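Sister chromatid cohesion protein PDS5 homolog C (Arabidopsis thaliana, PDB 7DE9) regulates sister chromatid cohesion, supports DNA repair by homologous recombination, and reads histone H3 peptides carrying a monomethylated lysine through its tudor domain. Local coordinates at residues Val19-Pro22 / Tyr27-Gly30; Val31-Asp36 / Lys41-Tyr46. All coordinates share one frame; numbering follows the deposited sequence.

Contact 1: residues Val19-Pro22 / Tyr27-Gly30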
ATOM      1  N   VAL A  19      -2.516   3.961   3.183  1.00 20.03           N
ATOM      2  CA  VAL A  19      -3.429   3.100   2.446  1.00 22.22           C
ATOM      3  C   VAL A  19      -4.759   3.038   3.187  1.00 23.75           C
ATOM      4  O   VAL A  19      -4.793   2.863   4.407  1.00 22.67           O
ATOM      5  CB  VAL A  19      -2.857   1.674   2.268  1.00 20.91           C
ATOM      6  CG1 VAL A  19      -3.773   0.836   1.406  1.00 23.83           C
ATOM      7  CG2 VAL A  19      -1.456   1.721   1.657  1.00 24.35           C
ATOM      8  N   TRP A  20      -5.845   3.204   2.441  1.00 24.37           N
ATOM      9  CA  TRP A  20      -7.190   3.172   2.999  1.00 22.91           C
ATOM     10  C   TRP A  20      -7.693   1.738   3.170  1.00 23.12           C
ATOM     11  O   TRP A  20      -7.774   0.979   2.205  1.00 29.02           O
ATOM     12  CB  TRP A  20      -8.133   3.976   2.096  1.00 23.65           C
ATOM     13  CG  TRP A  20      -9.556   3.987   2.508  1.00 26.71           C
ATOM     14  CD1 TRP A  20     -10.569   3.255   1.962  1.00 28.39           C
ATOM     15  CD2 TRP A  20     -10.145   4.786   3.539  1.00 28.30           C
ATOM     16  NE1 TRP A  20     -11.751   3.543   2.598  1.00 29.47           N
ATOM     17  CE2 TRP A  20     -11.517   4.478   3.573  1.00 24.55           C
ATOM     18  CE3 TRP A  20      -9.642   5.726   4.447  1.00 26.22           C
ATOM     19  CZ2 TRP A  20     -12.395   5.076   4.474  1.00 24.80           C
ATOM     20  CZ3 TRP A  20     -10.512   6.318   5.339  1.00 31.10           C
ATOM     21  CH2 TRP A  20     -11.877   5.992   5.345  1.00 28.09           C
ATOM     22  N   TRP A  21      -8.021   1.369   4.404  1.00 20.81           N
ATOM     23  CA  TRP A  21      -8.729   0.123   4.685  1.00 23.11           C
ATOM     24  C   TRP A  21     -10.189   0.469   4.944  1.00 22.18           C
ATOM     25  O   TRP A  21     -10.524   1.052   5.996  1.00 21.61           O
ATOM     26  CB  TRP A  21      -8.140  -0.616   5.888  1.00 23.72           C
ATOM     27  CG  TRP A  21      -6.769  -1.186   5.673  1.00 20.53           C
ATOM     28  CD1 TRP A  21      -5.811  -0.731   4.813  1.00 22.63           C
ATOM     29  CD2 TRP A  21      -6.212  -2.324   6.331  1.00 20.73           C
ATOM     30  NE1 TRP A  21      -4.686  -1.517   4.907  1.00 23.57           N
ATOM     31  CE2 TRP A  21      -4.910  -2.505   5.829  1.00 21.91           C
ATOM     32  CE3 TRP A  21      -6.689  -3.210   7.304  1.00 22.24           C
ATOM     33  CZ2 TRP A  21      -4.081  -3.533   6.260  1.00 21.62           C
ATOM     34  CZ3 TRP A  21      -5.863  -4.231   7.735  1.00 24.46           C
ATOM     35  CH2 TRP A  21      -4.572  -4.384   7.213  1.00 27.22           C
ATOM     36  N   PRO A  22     -11.051   0.152   3.964  1.00 22.66           N
ATOM     37  CA  PRO A  22     -12.474   0.503   3.994  1.00 22.27           C
ATOM     38  C   PRO A  22     -13.199  -0.061   5.209  1.00 22.27           C
ATOM     39  O   PRO A  22     -14.073   0.607   5.764  1.00 23.51           O
ATOM     40  CB  PRO A  22     -13.014  -0.123   2.705  1.00 31.96           C
ATOM     41  CG  PRO A  22     -11.848  -0.196   1.800  1.00 31.79           C
ATOM     42  CD  PRO A  22     -10.653  -0.436   2.672  1.00 23.32           C
ATOM     43  N   TYR A  27      -6.957   5.174   7.457  1.00 23.74           N
ATOM     44  CA  TYR A  27      -5.693   5.155   6.730  1.00 19.75           C
ATOM     45  C   TYR A  27      -4.625   4.526   7.603  1.00 24.72           C
ATOM     46  O   TYR A  27      -4.553   4.807   8.802  1.00 28.41           O
ATOM     47  CB  TYR A  27      -5.259   6.564   6.327  1.00 25.72           C
ATOM     48  CG  TYR A  27      -5.923   7.100   5.084  1.00 26.38           C
ATOM     49  CD1 TYR A  27      -5.510   6.685   3.823  1.00 29.11           C
ATOM     50  CD2 TYR A  27      -6.943   8.036   5.166  1.00 34.32           C
ATOM     51  CE1 TYR A  27      -6.103   7.178   2.683  1.00 30.54           C
ATOM     52  CE2 TYR A  27      -7.544   8.529   4.030  1.00 36.82           C
ATOM     53  CZ  TYR A  27      -7.120   8.096   2.790  1.00 37.82           C
ATOM     54  OH  TYR A  27      -7.714   8.590   1.648  1.00 42.77           O
ATOM     55  N   TYR A  28      -3.798   3.671   7.012  1.00 24.28           N
ATOM     56  CA  TYR A  28      -2.650   3.121   7.726  1.00 23.11           C
ATOM     57  C   TYR A  28      -1.381   3.456   6.970  1.00 21.37           C
ATOM     58  O   TYR A  28      -1.339   3.371   5.742  1.00 24.72           O
ATOM     59  CB  TYR A  28      -2.784   1.611   7.917  1.00 23.14           C
ATOM     60  CG  TYR A  28      -3.995   1.240   8.735  1.00 22.49           C
ATOM     61  CD1 TYR A  28      -4.085   1.602  10.069  1.00 23.37           C
ATOM     62  CD2 TYR A  28      -5.050   0.540   8.176  1.00 19.71           C
ATOM     63  CE1 TYR A  28      -5.181   1.273  10.817  1.00 22.72           C
ATOM     64  CE2 TYR A  28      -6.157   0.199   8.922  1.00 22.73           C
ATOM     65  CZ  TYR A  28      -6.217   0.577  10.242  1.00 24.62           C
ATOM     66  OH  TYR A  28      -7.306   0.247  10.999  1.00 27.77           O
ATOM     67  N   LYS A  29      -0.354   3.851   7.716  1.00 24.06           N
ATOM     68  CA  LYS A  29       0.894   4.327   7.131  1.00 20.81           C
ATOM     69  C   LYS A  29       1.892   3.203   6.892  1.00 21.32           C
ATOM     70  O   LYS A  29       2.052   2.302   7.716  1.00 22.70           O
ATOM     71  CB  LYS A  29       1.524   5.397   8.029  1.00 28.11           C
ATOM     72  CG  LYS A  29       0.681   6.655   8.170  1.00 46.36           C
ATOM     73  CD  LYS A  29       1.507   7.859   8.603  1.00 61.56           C
ATOM     74  CE  LYS A  29       1.811   7.839  10.093  1.00 61.04           C
ATOM     75  NZ  LYS A  29       2.375   9.140  10.552  1.00 63.11           N
ATOM     76  N   GLY A  30       2.572   3.269   5.756  1.00 26.47           N
ATOM     77  CA  GLY A  30       3.566   2.273   5.425  1.00 24.42           C
ATOM     78  C   GLY A  30       4.542   2.790   4.394  1.00 27.11           C
ATOM     79  O   GLY A  30       4.471   3.939   3.966  1.00 25.14           O
TER
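The aromatic cage of this tudor domain takes two of its walls, W21 and Y28, from neighbouring strands of one hairpin, and their contact illustrates how such walls are set against each other. The pair is T-shaped: Y28 presents the CD2-CE2 edge of its ring to one face of the W21 indole, with the planes at 80°. Its CD2 comes closest, 3.5 Å from W21 CG, and sits off-centre, toward the rim of the indole. The first torsion of Y28 (chi1 -61°) sets CG opposite its carbonyl carbon and swings the ring edge across to the tryptophan. At the far end of that ring, Y28 OH is hydrogen-bonded to D24 in the turn, which should limit the tilt of the wall. Both rings pack on the modified side chain of the bound peptide, and W21 also makes a cation-pi contact with a basic side chain of the peptide.

On the face of the sheet away from V19 and Y28, W20 and Y27 form a second T-shaped pair. Here W20 is the edge and Y27 the face: W20 CE3 lies 3.5 Å from Y27 CE2, and the rings meet at 64°. Between the two ring pairs, two backbone bonds set the register, V19 N to Y28 O and Y28 N to V19 O, each 2.9 Å long. A CA-H...O contact, Y27 CA to V19 O at 3.4 Å, adds to the antiparallel pairing.

Around this end of the hairpin, K18 makes a cation-pi contact with Y27, while W20 leans on Q25 and K60. V19 points to the cage side and meets L54 of strand 51-54, W21 touches E52 of the same strand, and strand 61-63 runs along the outer edge of strand 16-21.

Contact 2: residues Val31-Asp36 / Lys41-Tyr46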
ATOM      1  N   VAL A  31       5.475   1.937   4.010  1.00 20.82           N
ATOM      2  CA  VAL A  31       6.406   2.266   2.946  1.00 19.27           C
ATOM      3  C   VAL A  31       6.274   1.241   1.817  1.00 26.24           C
ATOM      4  O   VAL A  31       6.040   0.049   2.059  1.00 25.84           O
ATOM      5  CB  VAL A  31       7.859   2.320   3.466  1.00 26.45           C
ATOM      6  CG1 VAL A  31       8.319   0.950   3.944  1.00 30.58           C
ATOM      7  CG2 VAL A  31       8.793   2.843   2.391  1.00 28.16           C
ATOM      8  N   VAL A  32       6.397   1.712   0.581  1.00 24.44           N
ATOM      9  CA  VAL A  32       6.425   0.824  -0.571  1.00 24.85           C
ATOM     10  C   VAL A  32       7.831   0.267  -0.737  1.00 22.54           C
ATOM     11  O   VAL A  32       8.759   0.995  -1.104  1.00 25.01           O
ATOM     12  CB  VAL A  32       5.998   1.548  -1.850  1.00 25.79           C
ATOM     13  CG1 VAL A  32       5.936   0.578  -3.015  1.00 26.20           C
ATOM     14  CG2 VAL A  32       4.660   2.224  -1.633  1.00 23.01           C
ATOM     15  N   GLU A  33       7.990  -1.024  -0.461  1.00 22.79           N
ATOM     16  CA  GLU A  33       9.307  -1.646  -0.472  1.00 26.77           C
ATOM     17  C   GLU A  33       9.711  -2.215  -1.834  1.00 29.45           C
ATOM     18  O   GLU A  33      10.893  -2.261  -2.160  1.00 31.32           O
ATOM     19  CB  GLU A  33       9.373  -2.753   0.579  1.00 27.62           C
ATOM     20  CG  GLU A  33      10.793  -3.207   0.869  1.00 45.07           C
ATOM     21  CD  GLU A  33      10.951  -4.710   0.815  1.00 80.03           C
ATOM     22  OE1 GLU A  33      10.103  -5.420   1.395  1.00 91.10           O
ATOM     23  OE2 GLU A  33      11.921  -5.179   0.182  1.00 90.48           O
ATOM     24  N   SER A  34       8.742  -2.653  -2.629  1.00 24.68           N
ATOM     25  CA  SER A  34       9.060  -3.183  -3.948  1.00 23.25           C
ATOM     26  C   SER A  34       7.865  -3.156  -4.883  1.00 25.33           C
ATOM     27  O   SER A  34       6.741  -2.895  -4.462  1.00 24.28           O
ATOM     28  CB  SER A  34       9.586  -4.612  -3.837  1.00 32.98           C
ATOM     29  OG  SER A  34       8.652  -5.427  -3.165  1.00 35.62           O
ATOM     30  N   TYR A  35       8.131  -3.429  -6.156  1.00 27.16           N
ATOM     31  CA  TYR A  35       7.108  -3.482  -7.196  1.00 24.00           C
ATOM     32  C   TYR A  35       7.338  -4.668  -8.127  1.00 27.28           C
ATOM     33  O   TYR A  35       8.430  -4.847  -8.676  1.00 30.99           O
ATOM     34  CB  TYR A  35       7.093  -2.182  -8.002  1.00 23.46           C
ATOM     35  CG  TYR A  35       6.097  -2.157  -9.144  1.00 24.39           C
ATOM     36  CD1 TYR A  35       4.731  -2.178  -8.900  1.00 28.17           C
ATOM     37  CD2 TYR A  35       6.528  -2.087 -10.461  1.00 27.58           C
ATOM     38  CE1 TYR A  35       3.822  -2.146  -9.941  1.00 33.04           C
ATOM     39  CE2 TYR A  35       5.632  -2.052 -11.503  1.00 37.38           C
ATOM     40  CZ  TYR A  35       4.281  -2.081 -11.239  1.00 34.98           C
ATOM     41  OH  TYR A  35       3.389  -2.045 -12.289  1.00 47.73           O
ATOM     42  N   ASP A  36       6.301  -5.478  -8.297  1.00 25.97           N
ATOM     43  CA  ASP A  36       6.336  -6.608  -9.215  1.00 26.89           C
ATOM     44  C   ASP A  36       5.723  -6.173 -10.535  1.00 32.85           C
ATOM     45  O   ASP A  36       4.508  -6.010 -10.636  1.00 29.20           O
ATOM     46  CB  ASP A  36       5.582  -7.798  -8.617  1.00 27.51           C
ATOM     47  CG  ASP A  36       5.609  -9.028  -9.508  1.00 43.23           C
ATOM     48  OD1 ASP A  36       5.235  -8.929 -10.697  1.00 41.17           O
ATOM     49  OD2 ASP A  36       5.995 -10.106  -9.008  1.00 49.91           O
ATOM     50  N   LYS A  41       2.026  -5.413  -8.848  1.00 22.28           N
ATOM     51  CA  LYS A  41       1.852  -5.471  -7.405  1.00 20.13           C
ATOM     52  C   LYS A  41       2.885  -4.618  -6.673  1.00 28.03           C
ATOM     53  O   LYS A  41       4.060  -4.611  -7.038  1.00 27.67           O
ATOM     54  CB  LYS A  41       1.964  -6.915  -6.916  1.00 23.84           C
ATOM     55  CG  LYS A  41       0.864  -7.845  -7.394  1.00 27.09           C
ATOM     56  CD  LYS A  41      -0.461  -7.476  -6.767  1.00 31.41           C
ATOM     57  CE  LYS A  41      -1.450  -7.023  -7.823  1.00 30.97           C
ATOM     58  NZ  LYS A  41      -1.806  -8.126  -8.763  1.00 33.52           N
ATOM     59  N   HIS A  42       2.438  -3.908  -5.641  1.00 21.22           N
ATOM     60  CA  HIS A  42       3.340  -3.213  -4.722  1.00 19.36           C
ATOM     61  C   HIS A  42       3.370  -3.918  -3.380  1.00 24.84           C
ATOM     62  O   HIS A  42       2.332  -4.319  -2.874  1.00 23.04           O
ATOM     63  CB  HIS A  42       2.910  -1.766  -4.503  1.00 20.55           C
ATOM     64  CG  HIS A  42       3.107  -0.884  -5.695  1.00 21.32           C
ATOM     65  ND1 HIS A  42       2.144  -0.729  -6.668  1.00 24.03           N
ATOM     66  CD2 HIS A  42       4.147  -0.101  -6.062  1.00 24.13           C
ATOM     67  CE1 HIS A  42       2.585   0.112  -7.587  1.00 23.59           C
ATOM     68  NE2 HIS A  42       3.796   0.509  -7.243  1.00 25.63           N
ATOM     69  N   LEU A  43       4.554  -4.056  -2.797  1.00 21.95           N
ATOM     70  CA  LEU A  43       4.661  -4.591  -1.451  1.00 22.71           C
ATOM     71  C   LEU A  43       4.696  -3.429  -0.479  1.00 21.32           C
ATOM     72  O   LEU A  43       5.596  -2.602  -0.540  1.00 25.89           O
ATOM     73  CB  LEU A  43       5.910  -5.456  -1.299  1.00 23.71           C
ATOM     74  CG  LEU A  43       6.219  -5.996   0.097  1.00 24.13           C
ATOM     75  CD1 LEU A  43       5.095  -6.870   0.615  1.00 27.38           C
ATOM     76  CD2 LEU A  43       7.514  -6.775   0.070  1.00 27.53           C
ATOM     77  N   VAL A  44       3.705  -3.355   0.397  1.00 20.73           N
ATOM     78  CA  VAL A  44       3.647  -2.294   1.398  1.00 21.21           C
ATOM     79  C   VAL A  44       3.930  -2.866   2.782  1.00 25.60           C
ATOM     80  O   VAL A  44       3.277  -3.825   3.225  1.00 24.23           O
ATOM     81  CB  VAL A  44       2.280  -1.578   1.395  1.00 25.19           C
ATOM     82  CG1 VAL A  44       2.203  -0.537   2.509  1.00 24.77           C
ATOM     83  CG2 VAL A  44       2.037  -0.924   0.044  1.00 25.43           C
ATOM     84  N   ILE A  45       4.928  -2.289   3.448  1.00 20.13           N
ATOM     85  CA  ILE A  45       5.242  -2.670   4.820  1.00 21.92           C
ATOM     86  C   ILE A  45       4.727  -1.572   5.727  1.00 23.39           C
ATOM     87  O   ILE A  45       5.159  -0.429   5.625  1.00 25.56           O
ATOM     88  CB  ILE A  45       6.754  -2.887   5.047  1.00 25.68           C
ATOM     89  CG1 ILE A  45       7.198  -4.243   4.495  1.00 36.28           C
ATOM     90  CG2 ILE A  45       7.084  -2.865   6.533  1.00 32.85           C
ATOM     91  CD1 ILE A  45       7.341  -4.293   3.021  1.00 49.13           C
ATOM     92  N   TYR A  46       3.794  -1.920   6.609  1.00 24.60           N
ATOM     93  CA  TYR A  46       3.134  -0.941   7.467  1.00 24.92           C
ATOM     94  C   TYR A  46       3.883  -0.647   8.763  1.00 26.05           C
ATOM     95  O   TYR A  46       4.658  -1.473   9.253  1.00 26.08           O
ATOM     96  CB  TYR A  46       1.718  -1.414   7.804  1.00 25.34           C
ATOM     97  CG  TYR A  46       0.777  -1.401   6.621  1.00 21.70           C
ATOM     98  CD1 TYR A  46       0.140  -0.226   6.228  1.00 24.14           C
ATOM     99  CD2 TYR A  46       0.526  -2.560   5.893  1.00 21.52           C
ATOM    100  CE1 TYR A  46      -0.718  -0.202   5.145  1.00 21.05           C
ATOM    101  CE2 TYR A  46      -0.333  -2.549   4.804  1.00 21.47           C
ATOM    102  CZ  TYR A  46      -0.955  -1.368   4.437  1.00 22.49           C
ATOM    103  OH  TYR A  46      -1.812  -1.348   3.359  1.00 24.15           O
TER
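Over the centre of one face of the H42 imidazole sits Y35 CD1, and at the ring's edge, near its plane, V32 CG1 approaches H42 CD2 at 3.6 Å. The Y35 and H42 rings are inclined at 38°, neither stacked nor perpendicular, with Y35 CD1 3.3 Å from H42 NE2. That same CD1 also lies 3.1 Å from K41 O, the carbonyl of the residue before H42. H42 NE2 is hydrogen-bonded to the backbone oxygen of G9, which helps fix the rotation of the ring. With a leucine in place of H42, the G9 carbonyl would probably lose this mate and Y35 the flat surface beneath its CD1.

These residues belong to a beta hairpin of the SH3-like tudor fold, interrupted by a beta bulge: E33 and S34 together face L43. E33 N gives a 2.9 Å bond to L43 O, and L43 N bonds to S34 O. The nitrogen of S34 is buried there without a partner.

On the face opposite H42, E33 lies beside L43, its OE1 3.2 Å from L43 CD2 and 3.4 Å from I45 CD1. S34 OG, held between its backbone N and carbonyl carbon (chi1 56°), rests 3.3 Å from L43 CB. Near the turn, D36 N bonds to K41 O at 2.7 Å, and the D36 carboxylate forms a salt bridge with K39.

Contact 1 closes before contact 2 opens, and the long strand 26-36 serves both: its first part pairs with strand 16-21, its second with strand 41-46, all in one antiparallel sheet. The centres are about 13 Å apart, on opposite sides of the chain's centre. They nevertheless meet at Y46, the last residue of contact 2, whose OH lies 3.3 Å from W21 NE1, a probable hydrogen bond, and 3.4 Å from V19 CB. Y46 also packs on the modified side chain of the peptide. The two hairpins thus bring three aromatic residues, W21, Y28 and Y46, to a single peptide-binding site, while the remainder of contact 2 lies farther along the sheet.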